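PDB 6OFQ: heme-binding protein A / AI-2 binding protein A from Helicobacter pylori SS1, which binds peptides in the periplasm and probably delivers them to an ABC transporter, as a type II periplasmic binding protein. Local coordinates for residues L258-L271 with S505-K517. Residues are numbered along the deposited sequence; the frame is centred on the assembly and turned at random. Where two conformers were deposited one is given.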
ATOM      1  N   LEU A 258     -18.697  16.087  -3.756  1.00  6.10           N
ATOM      2  CA  LEU A 258     -17.785  17.188  -3.620  1.00  6.48           C
ATOM      3  C   LEU A 258     -18.408  18.444  -4.139  1.00  7.01           C
ATOM      4  O   LEU A 258     -18.287  19.499  -3.503  1.00  7.86           O
ATOM      5  CB  LEU A 258     -16.471  16.890  -4.329  1.00  6.23           C
ATOM      6  CG  LEU A 258     -15.422  17.967  -4.122  1.00  6.63           C
ATOM      7  CD1 LEU A 258     -14.862  18.015  -2.699  1.00  6.17           C
ATOM      8  CD2 LEU A 258     -14.244  17.700  -5.057  1.00  7.34           C
ATOM      9  N   ARG A 259     -19.064  18.354  -5.282  1.00  7.69           N
ATOM     10  CA  ARG A 259     -19.673  19.526  -5.920  1.00  9.29           C
ATOM     11  C   ARG A 259     -20.766  20.128  -5.036  1.00 10.35           C
ATOM     12  O   ARG A 259     -21.001  21.337  -5.125  1.00 12.55           O
ATOM     13  CB  ARG A 259     -20.201  19.077  -7.293  1.00 11.49           C
ATOM     14  CG  ARG A 259     -19.083  18.977  -8.284  1.00 14.50           C
ATOM     15  CD  ARG A 259     -19.592  18.282  -9.550  1.00 20.46           C
ATOM     16  NE  ARG A 259     -20.810  18.872 -10.127  1.00 27.26           N
ATOM     17  CZ  ARG A 259     -21.640  18.181 -10.902  1.00 31.33           C
ATOM     18  NH1 ARG A 259     -21.406  16.878 -11.090  1.00 38.58           N
ATOM     19  NH2 ARG A 259     -22.678  18.790 -11.480  1.00 32.97           N
ATOM     20  N   THR A 260     -21.490  19.332  -4.281  1.00  9.63           N
ATOM     21  CA  THR A 260     -22.524  19.845  -3.379  1.00 10.00           C
ATOM     22  C   THR A 260     -21.971  20.215  -2.003  1.00 11.53           C
ATOM     23  O   THR A 260     -22.695  20.700  -1.136  1.00 14.61           O
ATOM     24  CB  THR A 260     -23.661  18.836  -3.196  1.00 10.97           C
ATOM     25  OG1 THR A 260     -23.197  17.673  -2.497  1.00 10.29           O
ATOM     26  CG2 THR A 260     -24.327  18.431  -4.490  1.00 10.16           C
ATOM     27  N   GLY A 261     -20.702  19.930  -1.742  1.00  9.96           N
ATOM     28  CA  GLY A 261     -20.106  20.123  -0.425  1.00  9.75           C
ATOM     29  C   GLY A 261     -20.435  19.111   0.652  1.00  8.48           C
ATOM     30  O   GLY A 261     -20.005  19.253   1.806  1.00  9.86           O
ATOM     31  N   GLU A 262     -21.094  18.021   0.233  1.00  8.02           N
ATOM     32  CA  GLU A 262     -21.416  16.949   1.146  1.00  9.36           C
ATOM     33  C   GLU A 262     -20.152  16.248   1.633  1.00  7.80           C
ATOM     34  O   GLU A 262     -20.075  15.677   2.726  1.00  9.36           O
ATOM     35  CB  GLU A 262     -22.332  15.967   0.379  1.00 10.91           C
ATOM     36  CG  GLU A 262     -22.803  14.746   1.107  1.00 15.13           C
ATOM     37  CD  GLU A 262     -23.662  13.821   0.255  1.00 18.14           C
ATOM     38  OE1 GLU A 262     -24.577  14.425  -0.392  1.00 14.25           O
ATOM     39  OE2 GLU A 262     -23.321  12.601   0.262  1.00 15.80           O
ATOM     40  N   ILE A 263     -19.191  16.153   0.720  1.00  7.67           N
ATOM     41  CA  ILE A 263     -17.856  15.674   1.156  1.00  7.66           C
ATOM     42  C   ILE A 263     -16.872  16.762   0.731  1.00  6.80           C
ATOM     43  O   ILE A 263     -17.174  17.669  -0.048  1.00  6.86           O
ATOM     44  CB  ILE A 263     -17.481  14.290   0.574  1.00  8.29           C
ATOM     45  CG1 ILE A 263     -17.343  14.321  -0.945  1.00  9.46           C
ATOM     46  CG2 ILE A 263     -18.546  13.295   1.001  1.00  8.53           C
ATOM     47  CD1 ILE A 263     -15.942  14.283  -1.428  1.00 12.35           C
ATOM     48  N   MET A 264     -15.634  16.720   1.231  1.00  5.99           N
ATOM     49  CA  MET A 264     -14.688  17.828   1.159  1.00  6.37           C
ATOM     50  C   MET A 264     -13.368  17.492   0.465  1.00  6.41           C
ATOM     51  O   MET A 264     -12.635  18.396   0.071  1.00  6.04           O
ATOM     52  CB  MET A 264     -14.406  18.395   2.536  1.00  6.72           C
ATOM     53  CG  MET A 264     -15.665  18.870   3.260  1.00  6.71           C
ATOM     54  SD  MET A 264     -15.487  18.971   5.043  1.00  7.93           S
ATOM     55  CE  MET A 264     -14.337  20.287   5.220  1.00  7.72           C
ATOM     56  N   LEU A 265     -13.039  16.213   0.397  1.00  5.27           N
ATOM     57  CA  LEU A 265     -11.743  15.756  -0.131  1.00  5.88           C
ATOM     58  C   LEU A 265     -12.032  14.318  -0.549  1.00  6.10           C
ATOM     59  O   LEU A 265     -12.656  13.567   0.196  1.00  5.52           O
ATOM     60  CB  LEU A 265     -10.672  15.843   0.959  1.00  7.68           C
ATOM     61  CG  LEU A 265      -9.363  15.051   0.903  1.00 10.72           C
ATOM     62  CD1 LEU A 265      -8.570  15.678  -0.172  1.00 10.91           C
ATOM     63  CD2 LEU A 265      -8.588  15.228   2.195  1.00 11.29           C
ATOM     64  N   MET A 266     -11.548  13.917  -1.716  1.00  5.50           N
ATOM     65  CA  MET A 266     -11.811  12.561  -2.206  1.00  5.48           C
ATOM     66  C   MET A 266     -10.650  11.960  -2.977  1.00  4.84           C
ATOM     67  O   MET A 266      -9.911  12.651  -3.678  1.00  5.68           O
ATOM     68  CB  MET A 266     -13.077  12.449  -3.051  1.00  7.31           C
ATOM     69  CG  MET A 266     -13.085  13.462  -4.148  1.00  7.83           C
ATOM     70  SD  MET A 266     -14.350  13.248  -5.427  1.00  9.46           S
ATOM     71  CE  MET A 266     -13.783  11.866  -6.427  1.00 10.82           C
ATOM     72  N   THR A 267     -10.533  10.639  -2.884  1.00  5.34           N
ATOM     73  CA  THR A 267      -9.604   9.908  -3.735  1.00  5.50           C
ATOM     74  C   THR A 267     -10.414   9.236  -4.833  1.00  5.89           C
ATOM     75  O   THR A 267     -11.652   9.056  -4.745  1.00  5.88           O
ATOM     76  CB  THR A 267      -8.784   8.885  -2.902  1.00  5.50           C
ATOM     77  OG1 THR A 267      -9.694   7.991  -2.240  1.00  4.70           O
ATOM     78  CG2 THR A 267      -7.866   9.682  -1.932  1.00  5.70           C
ATOM     79  N   GLY A 268      -9.656   8.853  -5.857  1.00  6.26           N
ATOM     80  CA  GLY A 268     -10.225   7.981  -6.892  1.00  6.91           C
ATOM     81  C   GLY A 268     -11.182   8.640  -7.874  1.00  7.38           C
ATOM     82  O   GLY A 268     -12.184   8.001  -8.232  1.00  7.27           O
ATOM     83  N   PRO A 269     -10.948   9.873  -8.327  1.00  7.99           N
ATOM     84  CA  PRO A 269     -11.907  10.493  -9.252  1.00  8.36           C
ATOM     85  C   PRO A 269     -12.011   9.700 -10.558  1.00  9.27           C
ATOM     86  O   PRO A 269     -11.000   9.124 -11.021  1.00  9.67           O
ATOM     87  CB  PRO A 269     -11.330  11.872  -9.519  1.00  8.91           C
ATOM     88  CG  PRO A 269      -9.859  11.659  -9.358  1.00  8.77           C
ATOM     89  CD  PRO A 269      -9.726  10.684  -8.214  1.00  8.36           C
ATOM     90  N   ASN A 270     -13.159   9.816 -11.226  1.00  9.61           N
ATOM     91  CA  ASN A 270     -13.157   9.475 -12.637  1.00 11.06           C
ATOM     92  C   ASN A 270     -12.383  10.506 -13.422  1.00 10.15           C
ATOM     93  O   ASN A 270     -12.609  11.710 -13.352  1.00 10.87           O
ATOM     94  CB  ASN A 270     -14.574   9.500 -13.176  1.00 13.12           C
ATOM     95  CG  ASN A 270     -15.302   8.246 -12.834  1.00 17.49           C
ATOM     96  OD1 ASN A 270     -14.731   7.127 -12.778  1.00 20.70           O
ATOM     97  ND2 ASN A 270     -16.586   8.431 -12.529  1.00 20.16           N
ATOM     98  N   LEU A 271     -11.338  10.032 -14.088  1.00  9.84           N
ATOM     99  CA  LEU A 271     -10.462  10.961 -14.705  1.00 10.91           C
ATOM    100  C   LEU A 271     -11.026  11.794 -15.884  1.00 11.25           C
ATOM    101  O   LEU A 271     -10.571  12.925 -16.103  1.00 11.99           O
ATOM    102  CB  LEU A 271      -9.152  10.261 -15.099  1.00 12.32           C
ATOM    103  CG  LEU A 271      -8.438   9.753 -13.833  1.00 15.00           C
ATOM    104  CD1 LEU A 271      -7.547   8.591 -14.165  1.00 16.53           C
ATOM    105  CD2 LEU A 271      -7.711  10.948 -13.236  1.00 12.29           C
ATOM    106  N   SER A 505      -1.075  11.055  -9.150  1.00  5.92           N
ATOM    107  CA  SER A 505      -1.947  11.196  -7.976  0.73  6.32           C
ATOM    108  C   SER A 505      -2.845  12.401  -8.280  1.00  6.20           C
ATOM    109  O   SER A 505      -2.317  13.509  -8.427  1.00  6.23           O
ATOM    110  CB  SER A 505      -1.200  11.491  -6.671  0.73  6.78           C
ATOM    111  OG  SER A 505      -2.166  11.544  -5.646  0.73  8.32           O
ATOM    112  N   VAL A 506      -4.160  12.214  -8.236  1.00  5.62           N
ATOM    113  CA  VAL A 506      -5.131  13.224  -8.637  1.00  5.65           C
ATOM    114  C   VAL A 506      -6.212  13.330  -7.566  1.00  5.58           C
ATOM    115  O   VAL A 506      -6.945  12.341  -7.369  1.00  6.38           O
ATOM    116  CB  VAL A 506      -5.759  12.965 -10.011  1.00  6.30           C
ATOM    117  CG1 VAL A 506      -6.732  14.096 -10.384  1.00  6.87           C
ATOM    118  CG2 VAL A 506      -4.671  12.826 -11.053  1.00  6.06           C
ATOM    119  N   VAL A 507      -6.207  14.420  -6.786  1.00  5.27           N
ATOM    120  CA  VAL A 507      -7.035  14.500  -5.565  1.00  5.31           C
ATOM    121  C   VAL A 507      -7.846  15.778  -5.561  1.00  5.37           C
ATOM    122  O   VAL A 507      -7.359  16.847  -5.229  1.00  5.12           O
ATOM    123  CB  VAL A 507      -6.185  14.383  -4.281  1.00  5.37           C
ATOM    124  CG1 VAL A 507      -7.116  14.622  -3.072  1.00  5.05           C
ATOM    125  CG2 VAL A 507      -5.536  13.038  -4.154  1.00  6.47           C
ATOM    126  N   PRO A 508      -9.141  15.663  -5.943  1.00  6.17           N
ATOM    127  CA  PRO A 508     -10.006  16.848  -5.834  1.00  6.36           C
ATOM    128  C   PRO A 508     -10.460  17.171  -4.418  1.00  5.56           C
ATOM    129  O   PRO A 508     -10.671  16.260  -3.599  1.00  6.55           O
ATOM    130  CB  PRO A 508     -11.252  16.394  -6.618  1.00  6.61           C
ATOM    131  CG  PRO A 508     -10.853  15.186  -7.409  1.00  6.73           C
ATOM    132  CD  PRO A 508      -9.809  14.510  -6.554  1.00  6.07           C
ATOM    133  N   HIS A 509     -10.477  18.455  -4.080  1.00  5.62           N
ATOM    134  CA  HIS A 509     -10.949  18.862  -2.779  1.00  6.43           C
ATOM    135  C   HIS A 509     -11.476  20.264  -2.819  1.00  6.13           C
ATOM    136  O   HIS A 509     -11.266  21.005  -3.768  1.00  6.39           O
ATOM    137  CB  HIS A 509      -9.851  18.715  -1.719  1.00  6.11           C
ATOM    138  CG  HIS A 509      -8.627  19.499  -2.016  1.00  5.57           C
ATOM    139  ND1 HIS A 509      -8.432  20.808  -1.632  1.00  6.13           N
ATOM    140  CD2 HIS A 509      -7.529  19.167  -2.728  1.00  5.75           C
ATOM    141  CE1 HIS A 509      -7.245  21.225  -2.024  1.00  6.52           C
ATOM    142  NE2 HIS A 509      -6.693  20.253  -2.718  1.00  5.91           N
ATOM    143  N   LEU A 510     -12.248  20.606  -1.792  1.00  6.28           N
ATOM    144  CA  LEU A 510     -12.610  22.012  -1.645  1.00  7.05           C
ATOM    145  C   LEU A 510     -11.410  22.928  -1.398  1.00  7.61           C
ATOM    146  O   LEU A 510     -10.439  22.503  -0.750  1.00  7.58           O
ATOM    147  CB  LEU A 510     -13.687  22.186  -0.546  1.00  7.77           C
ATOM    148  CG  LEU A 510     -14.923  21.358  -0.677  1.00  7.91           C
ATOM    149  CD1 LEU A 510     -15.819  21.511   0.528  1.00  8.61           C
ATOM    150  CD2 LEU A 510     -15.735  21.694  -1.911  1.00  7.92           C
ATOM    151  N   SER A 511     -11.477  24.147  -1.928  1.00  7.62           N
ATOM    152  CA  SER A 511     -10.397  25.121  -1.747  1.00  8.44           C
ATOM    153  C   SER A 511     -10.071  25.430  -0.301  1.00  8.22           C
ATOM    154  O   SER A 511      -8.896  25.671   0.014  1.00  8.62           O
ATOM    155  CB  SER A 511     -10.692  26.416  -2.506  1.00 11.21           C
ATOM    156  OG  SER A 511     -11.893  26.986  -2.024  1.00 17.60           O
ATOM    157  N   LYS A 512     -11.080  25.347   0.576  1.00  7.75           N
ATOM    158  CA  LYS A 512     -10.854  25.621   1.999  1.00  7.95           C
ATOM    159  C   LYS A 512     -10.018  24.538   2.672  1.00  7.98           C
ATOM    160  O   LYS A 512      -9.534  24.734   3.774  1.00  8.93           O
ATOM    161  CB  LYS A 512     -12.172  25.686   2.814  1.00  9.77           C
ATOM    162  CG  LYS A 512     -12.942  24.374   2.952  1.00 10.91           C
ATOM    163  CD  LYS A 512     -14.214  24.255   3.836  1.00 13.49           C
ATOM    164  CE  LYS A 512     -15.375  24.681   2.995  1.00 15.63           C
ATOM    165  NZ  LYS A 512     -16.642  24.751   3.792  1.00 14.50           N
ATOM    166  N   VAL A 513      -9.896  23.357   2.082  1.00  7.13           N
ATOM    167  CA  VAL A 513      -9.117  22.270   2.701  1.00  6.40           C
ATOM    168  C   VAL A 513      -7.638  22.474   2.317  1.00  6.59           C
ATOM    169  O   VAL A 513      -7.294  22.422   1.142  1.00  7.88           O
ATOM    170  CB  VAL A 513      -9.626  20.877   2.261  1.00  6.08           C
ATOM    171  CG1 VAL A 513      -8.732  19.776   2.838  1.00  6.36           C
ATOM    172  CG2 VAL A 513     -11.087  20.691   2.652  1.00  6.90           C
ATOM    173  N   LYS A 514      -6.841  22.708   3.346  1.00  6.19           N
ATOM    174  CA  LYS A 514      -5.421  22.998   3.189  1.00  6.45           C
ATOM    175  C   LYS A 514      -4.593  21.969   3.921  1.00  6.14           C
ATOM    176  O   LYS A 514      -5.078  21.295   4.832  1.00  6.73           O
ATOM    177  CB  LYS A 514      -5.089  24.312   3.877  1.00  7.61           C
ATOM    178  CG  LYS A 514      -5.862  25.514   3.370  1.00 10.61           C
ATOM    179  CD  LYS A 514      -5.641  25.734   1.907  1.00 12.92           C
ATOM    180  CE  LYS A 514      -6.409  26.987   1.494  1.00 18.54           C
ATOM    181  NZ  LYS A 514      -5.928  27.359   0.142  1.00 24.11           N
ATOM    182  N   GLY A 515      -3.330  21.850   3.482  1.00  5.52           N
ATOM    183  CA  GLY A 515      -2.394  21.021   4.216  1.00  5.88           C
ATOM    184  C   GLY A 515      -2.285  19.591   3.743  1.00  6.04           C
ATOM    185  O   GLY A 515      -1.345  18.891   4.180  1.00  6.51           O
ATOM    186  N   TYR A 516      -3.263  19.124   2.991  1.00  5.59           N
ATOM    187  CA  TYR A 516      -3.149  17.779   2.445  1.00  5.22           C
ATOM    188  C   TYR A 516      -2.029  17.784   1.409  1.00  5.06           C
ATOM    189  O   TYR A 516      -1.911  18.743   0.649  1.00  5.36           O
ATOM    190  CB  TYR A 516      -4.457  17.349   1.806  1.00  5.59           C
ATOM    191  CG  TYR A 516      -4.479  15.931   1.265  1.00  5.23           C
ATOM    192  CD1 TYR A 516      -4.734  14.863   2.120  1.00  5.62           C
ATOM    193  CD2 TYR A 516      -4.181  15.657  -0.054  1.00  5.32           C
ATOM    194  CE1 TYR A 516      -4.819  13.572   1.648  1.00  5.38           C
ATOM    195  CE2 TYR A 516      -4.254  14.367  -0.540  1.00  6.12           C
ATOM    196  CZ  TYR A 516      -4.506  13.336   0.334  1.00  5.82           C
ATOM    197  OH  TYR A 516      -4.560  12.014  -0.120  1.00  7.49           O
ATOM    198  N   LYS A 517      -1.327  16.664   1.318  1.00  4.65           N
ATOM    199  CA  LYS A 517      -0.227  16.556   0.339  1.00  4.95           C
ATOM    200  C   LYS A 517      -0.387  15.238  -0.405  1.00  4.89           C
ATOM    201  O   LYS A 517      -0.550  14.185   0.186  1.00  5.84           O
ATOM    202  CB  LYS A 517       1.121  16.704   1.043  1.00  6.80           C
ATOM    203  CG  LYS A 517       1.453  18.154   1.368  1.00  9.10           C
ATOM    204  CD  LYS A 517       2.765  18.393   2.063  1.00 12.41           C
ATOM    205  CE  LYS A 517       3.024  19.879   2.239  1.00 16.19           C
ATOM    206  NZ  LYS A 517       1.883  20.773   2.523  1.00 22.63           N
TER
HETATM  207  O   HOH W   1      -7.038   9.996  -5.929  1.00  7.29           O
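Leu265 and His509 form a single antiparallel beta bridge, and the two hydrogen bonds that flank it fix the register. Leu510 N donates a hydrogen bond to Met264 O (2.9 Å), with the donor tilted 30° from the carbonyl plane. Met266 N meets Pro508 O almost head-on, at a C=O...donor angle of 173°. Side chains close in on both sides of this bridge. Leu265 places CG anti to its backbone N (chi1 160°): CD1 presses on Val507 CG1 at 3.4 Å, tighter than usual for carbons, and sits 4.3 Å above the centre of one face of the Tyr516 ring, while CD2 meets that ring at CD1, the side chains crossing at about a right angle. Tyr516 itself is held through its hydroxyl by Asn524. Opposite Leu265, Leu258 CD2 comes down on Pro508 CB (3.6 Å), and Met264 CG packs against Leu510 CD1. Pro269 is wedged against Val506 O, 3.3 Å from its CD, and against the Pro508 ring.

His509 turns its ring away; ND1 donates to Leu510 O (2.8 Å) from above the carbonyl plane, Val513 N reaches the same oxygen from the other face, and NE2 is hydrogen-bonded to Asp286 OD1.

Looser are exposed Lys512, which only brings CD near Met264 CE, and Leu271, whose CD2 stays 4.2 Å from Val506 CG2. A water accepts from Gly268 N and donates to Val506 O (2.8 Å).

Strand 265-266 also pairs with strand 32-37 at the edge of its mixed sheet. Among largely apolar side chains, Met266 O is buried without a hydrogen-bond partner, facing carbons of Val507 and Pro508. A single bridge with two backbone bonds is consistent with a short join between that sheet and the one containing strand 497-510, to which apolar packing on both sides contributes.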